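Local structure of putative HAD-hydrolase YfnB (Bacillus subtilis, 3ED5) at residues A[23-28]-A[47-52]; A[172-177]-A[196-201]; A[102-107]-A[139-144]. The protein is a putative hydrolase of the HAD-like superfamily, YjjG family, and may act as a 5'-nucleotidase. All coordinates share one frame; numbering follows the deposited sequence. Where two conformers were deposited one is given.

Contact 1 (A[23-28]-A[47-52]); sequences AAEALA and QYKTIN. With FMT (formic acid), chain E.
Glu25 reaches across to Tyr48, Lys49 and Asn52, and only light van der Waals contact is direct. Its chain is extended, with CG anti to the backbone N (chi1 173°), which carries the carboxylate clear of its own helix. Glu25 OE1 lies 3.7 Å from CE of Lys49. Glu25 OE2 comes to the edge of the Tyr48 ring, near its plane and 3.8 Å from CE2, while CB of Asn52 covers one face of that ring near its rim. The axes of segments 23-28 and 47-52 are 13.1 Å apart and inclined at 123°, too distant for close helix packing, so long side chains suit the interval. Both segments belong to the helical cap inserted after the first strand of the HAD core; Tyr94 of helix 87-98 also touches Glu25 and Tyr48.

Mediated polar contacts fill the middle. One water donates to Glu25 OE2 at 2.6 Å and pairs with Tyr48 OH at 2.8 Å. A formic acid, probably from the crystallisation liquor, accepts a bond on O1 from Asn52 ND2 (2.8 Å, 150° at the hydrogen). That O1 stands 2.6 Å from Glu25 OE2, so one of the two acid groups probably holds a proton. Asn52 suits this place because its amide has two ends: ND2 grips the formic acid while OD1 accepts from Arg73. If Glu25 is charged, Lys49 could attract it only weakly, Glu25 OE1 and Lys49 NZ being 4.9 Å apart.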
# COMPACT_ATOMS: atom_id res chain seq x y z
N ALA A 23 10.39 -5.03 3.33
CA ALA A 23 10.96 -5.80 4.40
C ALA A 23 10.07 -6.96 4.86
O ALA A 23 10.56 -8.08 5.08
CB ALA A 23 11.38 -4.90 5.58
N ALA A 24 8.78 -6.67 5.07
CA ALA A 24 7.82 -7.70 5.47
C ALA A 24 7.74 -8.81 4.41
O ALA A 24 7.74 -9.99 4.76
CB ALA A 24 6.41 -7.10 5.71
N GLU A 25 7.67 -8.41 3.14
CA GLU A 25 7.62 -9.36 2.01
C GLU A 25 8.89 -10.20 1.97
O GLU A 25 8.85 -11.44 1.84
CB GLU A 25 7.45 -8.60 0.69
CG GLU A 25 7.56 -9.47 -0.57
CD GLU A 25 7.42 -8.64 -1.82
OE1 GLU A 25 8.37 -7.89 -2.15
OE2 GLU A 25 6.34 -8.71 -2.42
N ALA A 26 10.03 -9.53 2.13
CA ALA A 26 11.31 -10.28 2.04
C ALA A 26 11.41 -11.38 3.10
O ALA A 26 11.85 -12.51 2.82
CB ALA A 26 12.53 -9.32 2.14
N LEU A 27 10.99 -11.05 4.32
CA LEU A 27 11.02 -12.00 5.43
C LEU A 27 10.02 -13.13 5.17
O LEU A 27 10.36 -14.32 5.32
CB LEU A 27 10.68 -11.25 6.73
CG LEU A 27 10.52 -11.99 8.06
CD1 LEU A 27 11.76 -12.78 8.38
CD2 LEU A 27 10.15 -10.98 9.16
N ALA A 28 8.80 -12.77 4.77
CA ALA A 28 7.74 -13.76 4.55
C ALA A 28 8.07 -14.73 3.43
O ALA A 28 7.78 -15.94 3.54
CB ALA A 28 6.39 -13.07 4.27
N GLN A 47 11.39 -13.39 -10.52
CA GLN A 47 10.14 -13.78 -11.22
C GLN A 47 8.91 -13.63 -10.33
O GLN A 47 7.85 -13.18 -10.83
CB GLN A 47 10.20 -15.20 -11.82
CG GLN A 47 11.17 -15.35 -13.01
CD GLN A 47 10.96 -14.38 -14.18
OE1 GLN A 47 9.88 -14.29 -14.80
NE2 GLN A 47 12.03 -13.66 -14.52
N TYR A 48 9.02 -13.98 -9.04
CA TYR A 48 7.92 -13.77 -8.09
C TYR A 48 7.49 -12.30 -8.14
O TYR A 48 6.28 -11.97 -8.26
CB TYR A 48 8.27 -14.13 -6.63
CG TYR A 48 7.14 -13.67 -5.72
CD1 TYR A 48 5.93 -14.36 -5.72
CD2 TYR A 48 7.25 -12.51 -4.95
CE1 TYR A 48 4.85 -13.94 -4.96
CE2 TYR A 48 6.18 -12.07 -4.16
CZ TYR A 48 4.98 -12.79 -4.17
OH TYR A 48 3.91 -12.37 -3.40
N LYS A 49 8.47 -11.41 -8.06
CA LYS A 49 8.12 -9.98 -8.03
C LYS A 49 7.41 -9.54 -9.32
O LYS A 49 6.43 -8.79 -9.23
CB LYS A 49 9.33 -9.11 -7.70
CG LYS A 49 9.84 -9.32 -6.26
CD LYS A 49 10.81 -8.22 -5.85
CE LYS A 49 11.30 -8.36 -4.41
NZ LYS A 49 12.63 -9.04 -4.33
N THR A 50 7.85 -10.04 -10.48
CA THR A 50 7.24 -9.65 -11.74
C THR A 50 5.82 -10.22 -11.85
O THR A 50 4.88 -9.51 -12.27
CB THR A 50 8.10 -10.10 -12.96
OG1 THR A 50 9.44 -9.56 -12.82
CG2 THR A 50 7.48 -9.60 -14.27
N ILE A 51 5.69 -11.51 -11.50
CA ILE A 51 4.38 -12.17 -11.52
C ILE A 51 3.42 -11.46 -10.56
O ILE A 51 2.29 -11.14 -10.95
CB ILE A 51 4.49 -13.62 -11.10
CG1 ILE A 51 5.13 -14.39 -12.27
CG2 ILE A 51 3.12 -14.25 -10.81
CD1 ILE A 51 5.73 -15.81 -11.89
N ASN A 52 3.88 -11.24 -9.33
CA ASN A 52 3.03 -10.64 -8.30
C ASN A 52 2.59 -9.25 -8.76
O ASN A 52 1.39 -8.91 -8.66
CB ASN A 52 3.77 -10.58 -6.96
CG ASN A 52 2.88 -10.08 -5.84
OD1 ASN A 52 1.79 -10.60 -5.62
ND2 ASN A 52 3.35 -9.05 -5.12
C FMT E . 6.27 -7.48 -5.61
O1 FMT E . 6.11 -8.53 -5.01
O2 FMT E . 5.95 -7.31 -6.79
O HOH W 1 4.23 -10.12 -1.79

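Contact 2 (A[172-177]-A[196-201])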
# COMPACT_ATOMS: atom_id res chain seq x y z
N PRO A 172 -16.52 13.03 7.29
CA PRO A 172 -17.44 14.12 7.65
C PRO A 172 -16.92 15.44 7.07
O PRO A 172 -15.72 15.72 7.20
CB PRO A 172 -17.37 14.13 9.18
CG PRO A 172 -16.79 12.79 9.56
CD PRO A 172 -15.84 12.48 8.48
N GLN A 173 -17.80 16.21 6.41
CA GLN A 173 -17.43 17.51 5.83
C GLN A 173 -16.28 17.39 4.81
O GLN A 173 -15.41 18.26 4.71
CB GLN A 173 -17.05 18.51 6.93
CG GLN A 173 -18.18 18.83 7.91
CD GLN A 173 -19.16 19.82 7.36
OE1 GLN A 173 -20.09 19.46 6.64
NE2 GLN A 173 -18.98 21.09 7.71
N PHE A 174 -16.28 16.30 4.05
CA PHE A 174 -15.23 16.05 3.05
C PHE A 174 -15.13 17.19 2.04
O PHE A 174 -16.15 17.57 1.45
CB PHE A 174 -15.49 14.75 2.28
CG PHE A 174 -14.53 14.55 1.13
CD1 PHE A 174 -14.93 14.81 -0.18
CD2 PHE A 174 -13.22 14.21 1.37
CE1 PHE A 174 -14.03 14.68 -1.24
CE2 PHE A 174 -12.32 14.10 0.33
CZ PHE A 174 -12.74 14.33 -0.98
N SER A 175 -13.92 17.71 1.84
CA SER A 175 -13.63 18.65 0.76
C SER A 175 -12.41 18.16 -0.03
O SER A 175 -11.32 18.09 0.53
CB SER A 175 -13.35 20.05 1.35
OG SER A 175 -12.70 20.90 0.41
N ALA A 176 -12.59 17.86 -1.31
CA ALA A 176 -11.47 17.43 -2.17
C ALA A 176 -10.34 18.46 -2.19
O ALA A 176 -9.17 18.08 -2.08
CB ALA A 176 -11.94 17.15 -3.59
N GLU A 177 -10.69 19.75 -2.26
CA GLU A 177 -9.70 20.82 -2.36
C GLU A 177 -8.74 20.85 -1.16
O GLU A 177 -7.62 21.34 -1.27
CB GLU A 177 -10.43 22.16 -2.46
CG GLU A 177 -9.54 23.33 -2.63
CD GLU A 177 -10.31 24.62 -2.60
OE1 GLU A 177 -11.54 24.60 -2.78
OE2 GLU A 177 -9.66 25.67 -2.38
N ALA A 196 -9.87 11.07 -8.94
CA ALA A 196 -10.86 11.43 -7.92
C ALA A 196 -10.84 12.91 -7.52
O ALA A 196 -11.58 13.34 -6.62
CB ALA A 196 -10.65 10.50 -6.68
N GLY A 197 -10.01 13.70 -8.19
CA GLY A 197 -9.98 15.13 -7.97
C GLY A 197 -9.17 15.57 -6.77
O GLY A 197 -9.41 16.66 -6.24
N LEU A 198 -8.20 14.74 -6.36
CA LEU A 198 -7.30 15.08 -5.25
C LEU A 198 -5.89 15.47 -5.68
O LEU A 198 -5.34 14.89 -6.62
CB LEU A 198 -7.16 13.91 -4.27
CG LEU A 198 -8.46 13.26 -3.76
CD1 LEU A 198 -8.10 12.10 -2.92
CD2 LEU A 198 -9.28 14.30 -2.95
N ASP A 199 -5.28 16.39 -4.93
CA ASP A 199 -3.83 16.57 -4.98
C ASP A 199 -3.18 15.26 -4.52
O ASP A 199 -3.73 14.56 -3.65
CB ASP A 199 -3.38 17.74 -4.08
CG ASP A 199 -3.73 19.10 -4.65
OD1 ASP A 199 -4.23 19.14 -5.79
OD2 ASP A 199 -3.50 20.13 -3.97
N THR A 200 -2.04 14.93 -5.11
CA THR A 200 -1.32 13.68 -4.82
C THR A 200 0.15 13.92 -4.45
O THR A 200 0.82 14.81 -5.00
CB THR A 200 -1.32 12.76 -6.07
OG1 THR A 200 -0.87 13.52 -7.19
CG2 THR A 200 -2.75 12.23 -6.38
N CYS A 201 0.66 13.07 -3.56
CA CYS A 201 2.08 13.09 -3.16
C CYS A 201 2.69 11.69 -3.34
O CYS A 201 2.30 10.76 -2.66
CB CYS A 201 2.20 13.56 -1.71
SG CYS A 201 3.94 13.65 -1.17
O HOH W 2 -6.50 18.26 -3.26
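Leu198 meets Phe174 and Ala176 through one of its two methyl groups. From CB the chain turns so that CG stands anti to the carbonyl carbon, beside the backbone N (chi1 -51°). CB and CG make no close approach to segment 172-177 and only carry the fork, whose CD2 branch does the touching. There CD2 of Leu198 lies 4.0 Å from CB of Ala176 and 3.9 Å from its carbonyl O. Leu198 CD2 also abuts the edge of the Phe174 ring, near its plane and 4.0 Å from CZ. A branched leucine suits this spot, since a single methyl can rest on the ring edge and the alanine at once, and the small Ala176 lets the backbones approach to 5.7 Å between its CA and that of Leu198.

Beside this apolar patch, Gly197 O rests 3.7 Å from Ala176 CB. Gly197 has positive phi (82°) and closes helix 186-195 with a Schellman motif, where a side chain would collide with the preceding carbonyl O, which is why glycine suits the place. A water joins the backbones, donating to Ala176 O at 2.9 Å and accepting from Asp199 N at 2.8 Å.

The contact lies where the chain enters two adjacent parallel strands, 179-183 and 199-203, which helix 186-195 links in a beta-alpha-beta crossover. Phe168 of helix 161-169 stacks on Phe174 and touches Leu198, while Thr179, at the start of strand 179-183, touches both Phe174 and Leu198.

Contact 3 (A[102-107]-A[139-144])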
# COMPACT_ATOMS: atom_id res chain seq x y z
N HIS A 102 5.89 -5.84 10.57
CA HIS A 102 5.29 -4.49 10.73
C HIS A 102 6.39 -3.44 10.83
O HIS A 102 6.27 -2.46 11.56
CB HIS A 102 4.35 -4.41 11.95
CG HIS A 102 4.90 -5.10 13.16
ND1 HIS A 102 5.68 -4.47 14.10
CD2 HIS A 102 4.80 -6.39 13.56
CE1 HIS A 102 6.06 -5.35 15.02
NE2 HIS A 102 5.52 -6.51 14.72
N GLN A 103 7.51 -3.70 10.13
CA GLN A 103 8.60 -2.74 10.00
C GLN A 103 8.07 -1.40 9.48
O GLN A 103 7.17 -1.38 8.64
CB GLN A 103 9.65 -3.30 9.01
CG GLN A 103 10.17 -4.70 9.40
CD GLN A 103 9.40 -5.86 8.75
OE1 GLN A 103 8.24 -5.73 8.37
NE2 GLN A 103 10.08 -7.00 8.59
N LEU A 104 8.63 -0.30 10.00
CA LEU A 104 8.20 1.05 9.61
C LEU A 104 9.12 1.63 8.54
O LEU A 104 10.32 1.34 8.51
CB LEU A 104 8.24 1.99 10.83
CG LEU A 104 7.15 1.76 11.88
CD1 LEU A 104 7.54 2.35 13.24
CD2 LEU A 104 5.82 2.32 11.41
N ILE A 105 8.54 2.46 7.67
CA ILE A 105 9.33 3.37 6.84
C ILE A 105 10.05 4.36 7.75
O ILE A 105 9.48 4.78 8.77
CB ILE A 105 8.43 4.10 5.83
CG1 ILE A 105 7.82 3.08 4.83
CG2 ILE A 105 9.21 5.21 5.10
CD1 ILE A 105 8.86 2.49 3.81
N ASP A 106 11.27 4.75 7.37
CA ASP A 106 12.06 5.73 8.12
C ASP A 106 11.27 6.99 8.45
O ASP A 106 10.68 7.61 7.55
CB ASP A 106 13.32 6.11 7.32
CG ASP A 106 14.38 5.03 7.35
OD1 ASP A 106 14.30 4.11 8.20
OD2 ASP A 106 15.31 5.09 6.49
N GLY A 107 11.21 7.30 9.74
CA GLY A 107 10.50 8.50 10.21
C GLY A 107 8.98 8.42 10.26
O GLY A 107 8.35 9.41 10.67
N SER A 139 2.72 -2.02 14.86
CA SER A 139 3.72 -0.95 14.70
C SER A 139 3.34 0.30 15.53
O SER A 139 4.09 1.28 15.54
CB SER A 139 3.79 -0.54 13.22
OG SER A 139 2.52 -0.04 12.76
N GLY A 140 2.17 0.27 16.16
CA GLY A 140 1.67 1.43 16.95
C GLY A 140 1.04 2.57 16.15
O GLY A 140 0.72 3.61 16.74
N LEU A 141 0.90 2.42 14.83
CA LEU A 141 0.34 3.48 13.98
C LEU A 141 -1.17 3.56 14.06
O LEU A 141 -1.73 4.65 13.88
CB LEU A 141 0.75 3.33 12.52
CG LEU A 141 2.24 3.51 12.19
CD1 LEU A 141 2.42 3.24 10.71
CD2 LEU A 141 2.70 4.93 12.51
N PHE A 142 -1.82 2.43 14.34
CA PHE A 142 -3.29 2.31 14.25
C PHE A 142 -4.10 3.47 14.90
O PHE A 142 -4.97 4.03 14.26
CB PHE A 142 -3.74 0.97 14.87
CG PHE A 142 -5.20 0.70 14.75
CD1 PHE A 142 -5.71 0.11 13.61
CD2 PHE A 142 -6.07 1.07 15.78
CE1 PHE A 142 -7.09 -0.14 13.48
CE2 PHE A 142 -7.44 0.82 15.67
CZ PHE A 142 -7.94 0.24 14.51
N PRO A 143 -3.81 3.81 16.16
CA PRO A 143 -4.68 4.79 16.83
C PRO A 143 -4.66 6.22 16.26
O PRO A 143 -5.53 7.05 16.62
CB PRO A 143 -4.16 4.80 18.28
CG PRO A 143 -3.33 3.57 18.39
CD PRO A 143 -2.72 3.39 17.06
N PHE A 144 -3.67 6.53 15.42
CA PHE A 144 -3.51 7.89 14.92
C PHE A 144 -4.48 8.20 13.78
O PHE A 144 -4.59 9.36 13.37
CB PHE A 144 -2.06 8.14 14.44
CG PHE A 144 -1.04 8.07 15.54
CD1 PHE A 144 -0.92 9.11 16.47
CD2 PHE A 144 -0.18 6.99 15.65
CE1 PHE A 144 0.03 9.06 17.50
CE2 PHE A 144 0.77 6.92 16.68
CZ PHE A 144 0.89 7.97 17.60
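His102 and Ser139 meet with alike first torsions: each places its outer group between the backbone N and the carbonyl carbon (chi1 43° for His102, 61° for Ser139). In Ser139 this turns OG back to the carbonyl O of Arg135, a helix-end role that suits a short hydroxyl, and leaves CB to meet His102 O at 3.5 Å. The His102 ring sits obliquely by the backbone, its ND1 3.9 Å from Ser139 N.

Leu104 and Leu141 lie alongside each other, pointing in opposite senses; the branched end of leucine suits both, offering a methyl for apolar contact. CD2 of Leu104 lies 3.6 Å from CD1 of Leu141 and reaches Ser139 CB at 3.9 Å. Between the two touching residues of its segment, Gly140 takes positive phi and ends helix 129-138 in a Schellman motif, which swings the chain so that Leu141 can turn inward. Segment 102-107 is the return linker from cap to core: Gln103 and Ile105 bond through their backbones to Asp20 and Ile18 of the outgoing linker.

With methyl, methylene and carbonyl groups touching, this junction depends on fit of shape rather than on directional bonds, and the Ser139 hydroxyl finds its partner in the last turn of helix 129-138, just before it.

Overall arrangement
Along the chain the three contacts come in series, none nested in or crossing another. Contact 1 closes first, joining helices 21-35 and 42-60 of the cap. Contact 3 closes next, over a span holding helix 108-116, strand 120-125 and helix 129-138; it sets the linker that returns from the cap against the end of a core helix. Contact 2 closes last, at the entry to strands 179-183 and 199-203 of the parallel sheet. Contacts 1 and 3 touch, because Gln103 packs on Ala23, Ala24 and Leu27, so helix 21-35 of the cap packs against the returning linker there. Contact 2 stands apart, its centre about 32 Å from that of contact 1, on the opposite side of the chain's centre.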